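PDB 6VPW: chemotaxis protein CheX from Vibrio vulnificus, which probably dephosphorylates the phosphorylated chemotaxis response regulator CheY, as CheX phosphatases of other bacteria do. Local coordinates for residues 61-66 with 89-94. Numbering follows the deposited sequence.
Sequences ITFDEG and DMVGEI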
# COMPACT_ATOMS: atom_id res chain seq x y z
N ILE A 61 6.53 -5.61 -0.02
CA ILE A 61 7.13 -6.93 0.31
C ILE A 61 5.94 -7.85 0.55
O ILE A 61 5.14 -7.53 1.45
CB ILE A 61 8.04 -6.92 1.54
CG1 ILE A 61 9.10 -5.81 1.47
CG2 ILE A 61 8.66 -8.29 1.70
CD1 ILE A 61 9.89 -5.67 2.75
N THR A 62 5.86 -8.93 -0.21
CA THR A 62 4.73 -9.87 -0.07
C THR A 62 5.29 -11.21 0.40
O THR A 62 6.30 -11.65 -0.19
CB THR A 62 3.98 -9.99 -1.40
OG1 THR A 62 3.46 -8.69 -1.71
CG2 THR A 62 2.88 -11.02 -1.33
N PHE A 63 4.62 -11.82 1.38
CA PHE A 63 5.05 -13.12 1.94
C PHE A 63 3.94 -14.17 1.86
O PHE A 63 2.75 -13.84 2.11
CB PHE A 63 5.37 -12.99 3.43
CG PHE A 63 6.49 -12.05 3.77
CD1 PHE A 63 7.80 -12.49 3.80
CD2 PHE A 63 6.23 -10.71 4.02
CE1 PHE A 63 8.83 -11.61 4.11
CE2 PHE A 63 7.26 -9.84 4.34
CZ PHE A 63 8.55 -10.30 4.41
N ASP A 64 4.34 -15.41 1.59
CA ASP A 64 3.43 -16.57 1.78
C ASP A 64 3.22 -16.69 3.29
O ASP A 64 4.16 -16.36 4.05
CB ASP A 64 4.02 -17.87 1.21
CG ASP A 64 4.02 -17.93 -0.30
OD1 ASP A 64 3.37 -17.07 -0.91
OD2 ASP A 64 4.67 -18.83 -0.87
N GLU A 65 2.04 -17.17 3.71
CA GLU A 65 1.73 -17.31 5.16
C GLU A 65 2.80 -18.16 5.84
O GLU A 65 3.29 -17.75 6.92
CB GLU A 65 0.34 -17.93 5.35
CG GLU A 65 -0.03 -18.16 6.80
CD GLU A 65 -1.50 -18.48 7.02
OE1 GLU A 65 -1.90 -18.63 8.19
OE2 GLU A 65 -2.24 -18.55 6.02
N GLY A 66 3.17 -19.30 5.24
CA GLY A 66 4.16 -20.22 5.83
C GLY A 66 5.45 -19.51 6.17
O GLY A 66 5.99 -19.73 7.27
N ASP A 89 1.95 -6.50 12.65
CA ASP A 89 2.90 -5.53 13.26
C ASP A 89 4.32 -5.88 12.79
O ASP A 89 5.06 -4.96 12.39
CB ASP A 89 2.83 -5.53 14.79
CG ASP A 89 1.60 -4.84 15.36
OD1 ASP A 89 0.85 -4.22 14.57
OD2 ASP A 89 1.40 -4.94 16.59
N MET A 90 4.66 -7.17 12.80
CA MET A 90 6.02 -7.61 12.38
C MET A 90 6.26 -7.29 10.90
O MET A 90 7.39 -6.89 10.56
CB MET A 90 6.20 -9.11 12.62
CG MET A 90 7.45 -9.68 11.98
SD MET A 90 7.28 -10.00 10.19
CE MET A 90 6.29 -11.50 10.20
N VAL A 91 5.28 -7.52 10.04
CA VAL A 91 5.46 -7.22 8.59
C VAL A 91 5.66 -5.71 8.41
O VAL A 91 6.50 -5.33 7.57
CB VAL A 91 4.29 -7.80 7.77
CG1 VAL A 91 4.26 -7.29 6.35
CG2 VAL A 91 4.33 -9.33 7.80
N GLY A 92 4.99 -4.88 9.21
CA GLY A 92 5.19 -3.42 9.15
C GLY A 92 6.60 -3.03 9.57
O GLY A 92 7.23 -2.18 8.86
N GLU A 93 7.11 -3.64 10.65
CA GLU A 93 8.47 -3.31 11.15
C GLU A 93 9.50 -3.82 10.13
O GLU A 93 10.47 -3.09 9.87
CB GLU A 93 8.69 -3.87 12.56
CG GLU A 93 8.73 -5.38 12.62
CD GLU A 93 8.69 -6.04 13.99
OE1 GLU A 93 8.15 -5.42 14.95
OE2 GLU A 93 9.18 -7.20 14.10
N ILE A 94 9.28 -5.01 9.55
CA ILE A 94 10.22 -5.52 8.50
C ILE A 94 10.22 -4.55 7.30
O ILE A 94 11.29 -4.24 6.80
CB ILE A 94 9.88 -6.96 8.07
CG1 ILE A 94 10.16 -7.97 9.19
CG2 ILE A 94 10.64 -7.33 6.81
CD1 ILE A 94 9.79 -9.38 8.84
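Ile-61 and Phe-63, near the C-terminal end of strand 56-63 before the chain enters helix 65-76, face Val-91 and Ile-94 of helix 85-107. The axes of strand 61-63 and helix 89-94 approach to 10.2 Å and run at 143° to each other, closer to antiparallel than to perpendicular. The backbones stay well apart, the nearest alpha carbons being CA of Ile-61 and CA of Val-91 at 8.5 Å, and side chains bridge the gap. Thr-62 points to the other side of the sheet, where its OG1 is hydrogen-bonded to OG of Ser-45.

Phe-63 reaches both helix residues with one end of its ring. Its CE2 lies 4.4 Å from CG1 of Val-91, and the neighbouring CZ is equally far, 4.4 Å, from CG2 of Ile-94; both methyls approach the ring obliquely. One helical turn thus presents two branched side chains to a single aromatic group. Ile-61 completes the contact: its CB-CG1 bond is extended, with CD1 anti to CA (chi2 173°), which carries that terminal methyl across to CG2 of Ile-94 at 4.4 Å. The same Ile-94 methyl therefore meets both strand residues.

Helix 65-76 contributes Ile-71, which touches Phe-63 and Ile-94, while Val-44 of the adjacent strand 44-51 packs on Phe-63 and Val-91. Outside this buried layer, Asp-89 forms a salt bridge with Lys-131 of the second subunit.

The contact joins the six-stranded antiparallel sheet to the long helix packed against one face of it in the CheC-like fold. No hydrogen bond or salt bridge links the two segments, and only 167 Å² is buried between them, which implies a modest, purely apolar association that depends on burial of methyl groups and a phenyl ring, with neighbouring elements supplying further packing.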